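Local atomic coordinates of HAD family phosphatase (Pseudomonas syringae pv. tomato, PDB entry 2ODA), a protein that belongs to a Pseudomonas-specific subfamily of the haloacid dehalogenase superfamily and probably has a biochemical function different from that of classical phosphatases. Residues 6-14 with 48-59; 130-140 with 156-164. All coordinates share one frame; numbering follows the deposited sequence.

Interaction 1 (6-14 with 48-59)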
loop_
_atom_site.group_PDB
_atom_site.type_symbol
_atom_site.label_atom_id
_atom_site.label_comp_id
_atom_site.label_asym_id
_atom_site.label_seq_id
_atom_site.Cartn_x
_atom_site.Cartn_y
_atom_site.Cartn_z
ATOM N N PHE B 6 -3.113 -2.998 15.953
ATOM C CA PHE B 6 -2.251 -2.389 14.937
ATOM C C PHE B 6 -1.106 -3.328 14.569
ATOM O O PHE B 6 -0.347 -3.765 15.445
ATOM C CB PHE B 6 -1.708 -1.030 15.436
ATOM C CG PHE B 6 -2.786 -0.060 15.796
ATOM C CD1 PHE B 6 -3.406 0.696 14.806
ATOM C CD2 PHE B 6 -3.200 0.095 17.123
ATOM C CE1 PHE B 6 -4.422 1.607 15.117
ATOM C CE2 PHE B 6 -4.230 0.979 17.442
ATOM C CZ PHE B 6 -4.843 1.729 16.428
ATOM N N PRO B 7 -0.979 -3.667 13.276
ATOM C CA PRO B 7 0.103 -4.578 12.882
ATOM C C PRO B 7 1.508 -3.956 12.835
ATOM O O PRO B 7 2.485 -4.672 13.040
ATOM C CB PRO B 7 -0.317 -5.066 11.499
ATOM C CG PRO B 7 -1.284 -4.070 10.983
ATOM C CD PRO B 7 -1.846 -3.292 12.142
ATOM N N ALA B 8 1.607 -2.651 12.594
ATOM C CA ALA B 8 2.909 -2.001 12.461
ATOM C C ALA B 8 2.721 -0.498 12.651
ATOM O O ALA B 8 1.660 0.037 12.326
ATOM C CB ALA B 8 3.516 -2.280 11.090
ATOM N N LEU B 9 3.762 0.153 13.157
ATOM C CA LEU B 9 3.807 1.597 13.264
ATOM C C LEU B 9 5.046 2.136 12.565
ATOM O O LEU B 9 6.168 1.620 12.741
ATOM C CB LEU B 9 3.777 2.057 14.731
ATOM C CG LEU B 9 2.609 1.628 15.633
ATOM C CD1 LEU B 9 2.848 2.107 17.067
ATOM C CD2 LEU B 9 1.281 2.187 15.122
ATOM N N LEU B 10 4.837 3.173 11.759
ATOM C CA LEU B 10 5.926 3.892 11.086
ATOM C C LEU B 10 6.085 5.246 11.725
ATOM O O LEU B 10 5.078 5.899 12.004
ATOM C CB LEU B 10 5.591 4.079 9.609
ATOM C CG LEU B 10 5.253 2.782 8.861
ATOM C CD1 LEU B 10 4.977 3.122 7.386
ATOM C CD2 LEU B 10 6.380 1.729 8.996
ATOM N N PHE B 11 7.334 5.682 11.943
ATOM C CA PHE B 11 7.600 6.997 12.547
ATOM C C PHE B 11 8.559 7.792 11.687
ATOM O O PHE B 11 9.565 7.267 11.228
ATOM C CB PHE B 11 8.305 6.842 13.905
ATOM C CG PHE B 11 7.462 6.240 14.978
ATOM C CD1 PHE B 11 7.428 4.857 15.162
ATOM C CD2 PHE B 11 6.749 7.052 15.850
ATOM C CE1 PHE B 11 6.655 4.295 16.200
ATOM C CE2 PHE B 11 5.988 6.502 16.896
ATOM C CZ PHE B 11 5.955 5.120 17.063
ATOM N N GLY B 12 8.283 9.074 11.493
ATOM C CA GLY B 12 9.368 9.965 11.058
ATOM C C GLY B 12 10.492 9.923 12.104
ATOM O O GLY B 12 10.243 9.686 13.280
ATOM N N LEU B 13 11.727 10.168 11.691
ATOM C CA LEU B 13 12.810 10.244 12.645
ATOM C C LEU B 13 13.013 11.670 13.182
ATOM O O LEU B 13 12.600 11.983 14.318
ATOM C CB LEU B 13 14.094 9.628 12.053
ATOM C CG LEU B 13 15.317 9.558 12.984
ATOM C CD1 LEU B 13 15.146 8.572 14.195
ATOM C CD2 LEU B 13 16.533 9.211 12.145
ATOM N N SER B 14 13.601 12.535 12.360
ATOM C CA SER B 14 13.772 13.957 12.699
ATOM C C SER B 14 12.423 14.681 12.874
ATOM O O SER B 14 11.495 14.508 12.058
ATOM C CB SER B 14 14.645 14.638 11.621
ATOM O OG SER B 14 14.626 16.050 11.744
ATOM N N LEU B 48 5.604 0.381 23.498
ATOM C CA LEU B 48 5.635 -0.269 22.186
ATOM C C LEU B 48 6.677 -1.377 22.109
ATOM O O LEU B 48 6.404 -2.479 21.601
ATOM C CB LEU B 48 5.874 0.761 21.070
ATOM C CG LEU B 48 4.780 1.798 20.880
ATOM C CD1 LEU B 48 5.254 2.859 19.841
ATOM C CD2 LEU B 48 3.450 1.130 20.470
ATOM N N ARG B 49 7.878 -1.096 22.610
ATOM C CA ARG B 49 8.928 -2.096 22.595
ATOM C C ARG B 49 8.552 -3.289 23.480
ATOM O O ARG B 49 8.740 -4.443 23.080
ATOM C CB ARG B 49 10.267 -1.498 23.044
ATOM C CG ARG B 49 11.417 -2.456 22.814
ATOM C CD ARG B 49 12.696 -1.961 23.369
ATOM N NE ARG B 49 13.748 -2.912 23.044
ATOM C CZ ARG B 49 15.049 -2.695 23.227
ATOM N NH1 ARG B 49 15.487 -1.547 23.712
ATOM N NH2 ARG B 49 15.920 -3.628 22.883
ATOM N N ASP B 50 8.025 -3.017 24.670
ATOM C CA ASP B 50 7.588 -4.105 25.550
ATOM C C ASP B 50 6.507 -4.965 24.905
ATOM O O ASP B 50 6.528 -6.190 25.082
ATOM C CB ASP B 50 7.100 -3.573 26.886
ATOM C CG ASP B 50 8.240 -3.075 27.779
ATOM O OD1 ASP B 50 9.443 -3.235 27.429
ATOM O OD2 ASP B 50 7.900 -2.513 28.824
ATOM N N GLN B 51 5.596 -4.337 24.151
ATOM C CA GLN B 51 4.530 -5.042 23.417
ATOM C C GLN B 51 5.036 -5.870 22.235
ATOM O O GLN B 51 4.278 -6.676 21.687
ATOM C CB GLN B 51 3.530 -4.052 22.801
ATOM C CG GLN B 51 2.543 -3.395 23.702
ATOM C CD GLN B 51 1.814 -2.275 22.961
ATOM O OE1 GLN B 51 1.420 -2.429 21.798
ATOM N NE2 GLN B 51 1.627 -1.149 23.630
ATOM N N GLY B 52 6.260 -5.619 21.779
ATOM C CA GLY B 52 6.747 -6.218 20.532
ATOM C C GLY B 52 6.074 -5.615 19.299
ATOM O O GLY B 52 5.991 -6.262 18.253
HETATM N N MSE B 53 5.582 -4.377 19.409
HETATM C CA MSE B 53 4.990 -3.694 18.233
HETATM C C MSE B 53 6.079 -3.530 17.152
HETATM O O MSE B 53 7.115 -2.917 17.422
HETATM C CB MSE B 53 4.423 -2.318 18.641
HETATM C CG MSE B 53 3.819 -1.484 17.479
HETATM SE SE MSE B 53 2.305 -2.385 16.572
HETATM C CE MSE B 53 0.954 -2.169 17.981
ATOM N N PRO B 54 5.869 -4.092 15.937
ATOM C CA PRO B 54 6.825 -3.791 14.866
ATOM C C PRO B 54 6.806 -2.305 14.521
ATOM O O PRO B 54 5.749 -1.749 14.196
ATOM C CB PRO B 54 6.323 -4.630 13.686
ATOM C CG PRO B 54 5.505 -5.753 14.349
ATOM C CD PRO B 54 4.827 -5.039 15.492
ATOM N N CYS B 55 7.979 -1.681 14.610
ATOM C CA CYS B 55 8.141 -0.251 14.345
ATOM C C CYS B 55 9.333 -0.054 13.443
ATOM O O CYS B 55 10.344 -0.732 13.600
ATOM C CB CYS B 55 8.378 0.546 15.656
ATOM S SG CYS B 55 7.026 0.472 16.856
ATOM N N ALA B 56 9.216 0.887 12.503
ATOM C CA ALA B 56 10.351 1.315 11.694
ATOM C C ALA B 56 10.343 2.831 11.647
ATOM O O ALA B 56 9.262 3.438 11.727
ATOM C CB ALA B 56 10.213 0.803 10.268
ATOM N N TRP B 57 11.521 3.431 11.465
ATOM C CA TRP B 57 11.587 4.876 11.226
ATOM C C TRP B 57 11.867 5.202 9.774
ATOM O O TRP B 57 12.518 4.425 9.053
ATOM C CB TRP B 57 12.609 5.580 12.131
ATOM C CG TRP B 57 14.057 5.186 11.915
ATOM C CD1 TRP B 57 14.774 4.258 12.635
ATOM C CD2 TRP B 57 14.965 5.748 10.961
ATOM N NE1 TRP B 57 16.067 4.198 12.165
ATOM C CE2 TRP B 57 16.217 5.110 11.146
ATOM C CE3 TRP B 57 14.834 6.715 9.949
ATOM C CZ2 TRP B 57 17.344 5.412 10.361
ATOM C CZ3 TRP B 57 15.957 7.012 9.153
ATOM C CH2 TRP B 57 17.197 6.359 9.367
ATOM N N ILE B 58 11.363 6.363 9.360
ATOM C CA ILE B 58 11.512 6.845 7.993
ATOM C C ILE B 58 12.099 8.239 8.029
ATOM O O ILE B 58 11.656 9.078 8.811
ATOM C CB ILE B 58 10.131 6.936 7.300
ATOM C CG1 ILE B 58 9.551 5.534 7.142
ATOM C CG2 ILE B 58 10.234 7.670 5.954
ATOM C CD1 ILE B 58 8.116 5.528 6.635
ATOM N N ASP B 59 13.070 8.501 7.167
ATOM C CA ASP B 59 13.504 9.886 6.962
ATOM C C ASP B 59 14.038 10.112 5.544
ATOM O O ASP B 59 14.078 9.176 4.720
ATOM C CB ASP B 59 14.501 10.316 8.046
ATOM C CG ASP B 59 14.316 11.783 8.446
ATOM O OD1 ASP B 59 14.535 12.668 7.594
ATOM O OD2 ASP B 59 13.951 12.057 9.600
HETATM O O HOH W 1 11.191 13.088 9.708
#
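Leu48, in the last turn of helix 41-51, meets two side chains of strand 9-12: its CD1 comes to 3.6 Å from CZ of Phe11, at the edge of that ring, while CD2 touches Leu9 CD1. A Schellman motif at Gly52 ends the helix and turns the chain into the strand. Selenomethionine Met53 has CG anti to its backbone N (chi1 178°), which lays CG 3.7 Å from Leu9 CD1; two further bends carry SE to 3.2 Å from the carbonyl O of Phe6 and CE against Phe6 CB. Pro54 rests its ring on Pro7 O, and its own carbonyl O begins the sheet bonding by accepting from Leu9 N at 2.9 Å. Cys55 SG lies in the plane of the Phe11 ring, at its edge, 3.9 Å from CE1. Ala56 bonds through both N and O, to Leu9 O and Phe11 N, and its CB meets Leu10 CD2 on the other sheet face. Trp57 offers a face of its six-membered ring to Leu13 CD2, a CH-pi contact 3.8 Å from the centroid and 13° off the normal. Ile58 N donates to Phe11 O at 2.7 Å, while its CD1 packs on Leu10 CD1. Asp59 finishes the join: OD2 takes Ser14 N at 2.8 Å and a water that also bonds Ser14 O, while OD1 accepts from Leu61 N, so both carboxylate oxygens are engaged. This is the parallel pairing of the first two strands of a Rossmann-like HAD core. Gly12 and Ser14 probably stand where the two aspartates of the usual DxD motif would be, at the C-terminal end of the first strand, consistent with a function other than that of the classical members.

Interaction 2 (130-140 with 156-164)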
loop_
_atom_site.group_PDB
_atom_site.type_symbol
_atom_site.label_atom_id
_atom_site.label_comp_id
_atom_site.label_asym_id
_atom_site.label_seq_id
_atom_site.Cartn_x
_atom_site.Cartn_y
_atom_site.Cartn_z
ATOM N N GLY B 130 -0.594 13.120 13.263
ATOM C CA GLY B 130 0.240 14.305 13.157
ATOM C C GLY B 130 0.680 14.795 14.525
ATOM O O GLY B 130 -0.017 14.599 15.532
ATOM N N LEU B 131 1.853 15.420 14.557
ATOM C CA LEU B 131 2.445 15.917 15.795
ATOM C C LEU B 131 2.500 17.445 15.793
ATOM O O LEU B 131 3.077 18.047 14.898
ATOM C CB LEU B 131 3.848 15.299 16.008
ATOM C CG LEU B 131 3.920 13.781 16.278
ATOM C CD1 LEU B 131 5.376 13.291 16.399
ATOM C CD2 LEU B 131 3.137 13.382 17.533
ATOM N N ALA B 132 1.905 18.063 16.814
ATOM C CA ALA B 132 1.650 19.519 16.772
ATOM C C ALA B 132 2.788 20.414 17.298
ATOM O O ALA B 132 2.741 21.632 17.135
ATOM C CB ALA B 132 0.368 19.830 17.506
ATOM N N SER B 133 3.785 19.826 17.940
ATOM C CA SER B 133 4.815 20.626 18.633
ATOM C C SER B 133 6.198 20.537 18.028
ATOM O O SER B 133 6.942 21.521 18.015
ATOM C CB SER B 133 4.913 20.211 20.108
ATOM O OG SER B 133 3.675 20.448 20.790
ATOM N N CYS B 134 6.575 19.336 17.601
ATOM C CA CYS B 134 7.997 19.051 17.376
ATOM C C CYS B 134 8.421 19.040 15.907
ATOM O O CYS B 134 9.600 18.825 15.608
ATOM C CB CYS B 134 8.382 17.710 18.037
ATOM S SG CYS B 134 7.428 16.351 17.414
ATOM N N GLY B 135 7.488 19.317 15.000
ATOM C CA GLY B 135 7.744 19.155 13.564
ATOM C C GLY B 135 8.153 20.442 12.871
ATOM O O GLY B 135 8.217 21.492 13.515
ATOM N N PRO B 136 8.382 20.387 11.537
ATOM C CA PRO B 136 8.869 21.564 10.796
ATOM C C PRO B 136 7.911 22.765 10.721
ATOM O O PRO B 136 8.364 23.895 10.514
ATOM C CB PRO B 136 9.175 20.997 9.381
ATOM C CG PRO B 136 8.253 19.833 9.241
ATOM C CD PRO B 136 8.187 19.223 10.654
ATOM N N LEU B 137 6.605 22.549 10.891
ATOM C CA LEU B 137 5.641 23.658 10.882
ATOM C C LEU B 137 5.819 24.541 12.110
ATOM O O LEU B 137 5.483 25.732 12.091
ATOM C CB LEU B 137 4.208 23.154 10.842
ATOM C CG LEU B 137 3.795 22.495 9.534
ATOM C CD1 LEU B 137 2.475 21.752 9.722
ATOM C CD2 LEU B 137 3.672 23.549 8.445
ATOM N N CYS B 138 6.337 23.950 13.176
ATOM C CA CYS B 138 6.796 24.726 14.327
ATOM C C CYS B 138 8.275 25.124 14.143
ATOM O O CYS B 138 8.618 26.296 14.245
ATOM C CB CYS B 138 6.564 23.930 15.623
ATOM S SG CYS B 138 4.810 23.453 15.856
ATOM N N GLY B 139 9.139 24.148 13.886
ATOM C CA GLY B 139 10.512 24.412 13.480
ATOM C C GLY B 139 11.356 25.130 14.527
ATOM O O GLY B 139 12.288 25.852 14.179
ATOM N N LEU B 140 11.031 24.956 15.807
ATOM C CA LEU B 140 11.820 25.599 16.845
ATOM C C LEU B 140 12.564 24.567 17.691
ATOM O O LEU B 140 11.999 23.519 18.063
ATOM C CB LEU B 140 10.943 26.491 17.725
ATOM C CG LEU B 140 10.223 27.679 17.071
ATOM C CD1 LEU B 140 9.435 28.412 18.151
ATOM C CD2 LEU B 140 11.236 28.600 16.448
ATOM N N ARG B 156 1.086 28.232 18.186
ATOM C CA ARG B 156 1.838 27.440 17.202
ATOM C C ARG B 156 1.326 26.000 17.049
ATOM O O ARG B 156 1.297 25.485 15.928
ATOM C CB ARG B 156 3.349 27.484 17.505
ATOM C CG ARG B 156 3.947 28.851 17.078
ATOM C CD ARG B 156 5.338 29.104 17.666
ATOM N NE ARG B 156 5.879 30.420 17.241
ATOM C CZ ARG B 156 5.420 31.592 17.675
ATOM N NH1 ARG B 156 4.398 31.655 18.524
ATOM N NH2 ARG B 156 5.963 32.718 17.238
ATOM N N ARG B 157 0.945 25.374 18.163
ATOM C CA ARG B 157 0.318 24.055 18.146
ATOM C C ARG B 157 -1.004 24.091 17.380
ATOM O O ARG B 157 -1.244 23.249 16.522
ATOM C CB ARG B 157 0.016 23.583 19.564
ATOM C CG ARG B 157 1.192 23.005 20.334
ATOM C CD ARG B 157 0.666 22.175 21.536
ATOM N NE ARG B 157 -0.124 22.977 22.487
ATOM C CZ ARG B 157 0.389 23.647 23.519
ATOM N NH1 ARG B 157 1.703 23.595 23.770
ATOM N NH2 ARG B 157 -0.422 24.361 24.306
ATOM N N ALA B 158 -1.854 25.070 17.691
ATOM C CA ALA B 158 -3.124 25.221 17.003
ATOM C C ALA B 158 -2.948 25.442 15.483
ATOM O O ALA B 158 -3.675 24.865 14.679
ATOM C CB ALA B 158 -3.959 26.347 17.654
ATOM N N GLN B 159 -1.965 26.257 15.088
ATOM C CA GLN B 159 -1.696 26.490 13.659
ATOM C C GLN B 159 -1.243 25.217 12.945
ATOM O O GLN B 159 -1.775 24.886 11.875
ATOM C CB GLN B 159 -0.671 27.613 13.448
ATOM C CG GLN B 159 -1.294 28.953 13.702
ATOM C CD GLN B 159 -0.291 30.085 13.878
ATOM O OE1 GLN B 159 0.928 29.866 14.003
ATOM N NE2 GLN B 159 -0.809 31.305 13.915
ATOM N N ALA B 160 -0.268 24.524 13.529
ATOM C CA ALA B 160 0.205 23.216 13.011
ATOM C C ALA B 160 -0.906 22.170 12.932
ATOM O O ALA B 160 -0.975 21.422 11.952
ATOM C CB ALA B 160 1.351 22.675 13.869
ATOM N N THR B 161 -1.743 22.121 13.970
ATOM C CA THR B 161 -2.878 21.186 14.059
ATOM C C THR B 161 -3.869 21.401 12.907
ATOM O O THR B 161 -4.291 20.444 12.234
ATOM C CB THR B 161 -3.585 21.260 15.465
ATOM O OG1 THR B 161 -2.664 20.859 16.489
ATOM C CG2 THR B 161 -4.805 20.342 15.517
ATOM N N LEU B 162 -4.219 22.655 12.641
ATOM C CA LEU B 162 -5.111 22.918 11.525
ATOM C C LEU B 162 -4.546 22.556 10.141
ATOM O O LEU B 162 -5.257 21.999 9.326
ATOM C CB LEU B 162 -5.669 24.346 11.577
ATOM C CG LEU B 162 -6.586 24.609 12.784
ATOM C CD1 LEU B 162 -7.148 26.028 12.660
ATOM C CD2 LEU B 162 -7.725 23.594 12.866
ATOM N N LYS B 163 -3.284 22.889 9.889
ATOM C CA LYS B 163 -2.579 22.500 8.667
ATOM C C LYS B 163 -2.519 20.984 8.495
ATOM O O LYS B 163 -2.758 20.465 7.405
ATOM C CB LYS B 163 -1.171 23.120 8.659
ATOM C CG LYS B 163 -1.246 24.652 8.392
ATOM C CD LYS B 163 0.107 25.306 8.588
ATOM C CE LYS B 163 0.015 26.842 8.561
ATOM N NZ LYS B 163 1.378 27.401 8.784
ATOM N N LEU B 164 -2.235 20.266 9.575
ATOM C CA LEU B 164 -2.187 18.811 9.460
ATOM C C LEU B 164 -3.574 18.231 9.188
ATOM O O LEU B 164 -3.702 17.371 8.349
ATOM C CB LEU B 164 -1.496 18.172 10.668
ATOM C CG LEU B 164 -0.003 18.545 10.838
ATOM C CD1 LEU B 164 0.632 17.847 12.001
ATOM C CD2 LEU B 164 0.802 18.296 9.536
HETATM O O HOH W 2 3.708 21.432 23.222
HETATM O O HOH W 3 2.722 26.514 13.863
#
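Leu137 lays its isobutyl group over one side of helix 150-167, sliding past Leu164 in the opposite direction so that CD1 of Leu137 reaches CD2 of Leu164 at 3.8 Å. Its other methyl, CD2, rests 4.0 Å from CD of Lys163, whose extended chain crosses it obliquely, and CB faces the methyl of Ala160. Cys138 adds SG to the same methyl from the next position of the loop, the sulfur also lying near Arg156 O. The second branch of Leu164 turns to the strand end: CD1 stands 3.7 Å from CA of Gly130, where the strand has no side chain to intervene. Ala132 approaches the helix closely with its backbone; its carbonyl O faces CA of Arg157 at 3.6 Å in a long CA-H...O contact and also touches Ala160 CB. Its CB lies 3.4 Å from OG1 of Thr161, a hydroxyl turned back into the helix to bond Arg157 O at 2.8 Å from 45° out of the carbonyl plane. Thr161 N shares that acceptor, so two donors grip Arg157 O. Along Ser133 the aliphatic part of Arg157 runs past the hydroxyl, CD 3.5 Å from OG. The bend at chi3 (-61°) brings NH1 to a water that bridges to Ser133 OG, while Asp174 O also holds this hydroxyl and Glu154 pairs with NH2. A second water, held firmly by Arg156 O and weakly by Leu137 O, joins the two backbones. The loop after strand 127-131 thus lies against one flank of helix 150-167, beside strand 171-173, where Val172 packs on Ala132, Thr161 and Leu164. Trp145 of helix 142-147 packs on Ser133, Cys138 and both arginines, and helix 115-123 touches Leu137 through Pro115 and Leu164 through Leu118.

How the interactions relate
From the N terminus, strand 9-12 leads into a long excursion containing helix 41-51, and interaction 1 closes it when strand 55-58 returns alongside the first strand. The chain then lays down strands 78-79 and 109-112 before strand 127-131, whose following loop is met again by helix 150-167 in interaction 2, a shorter closure of 15 intervening residues. The two are in series, neither nested nor crossed. Strand 109-112 lies between strands 9-12 and 127-131, so the contacts serve two halves of one parallel sheet. Interaction 1 is strand pairing within the sheet, whereas interaction 2 sets a helix against the end of a strand and the loop that follows it; their centres are about 21 Å apart.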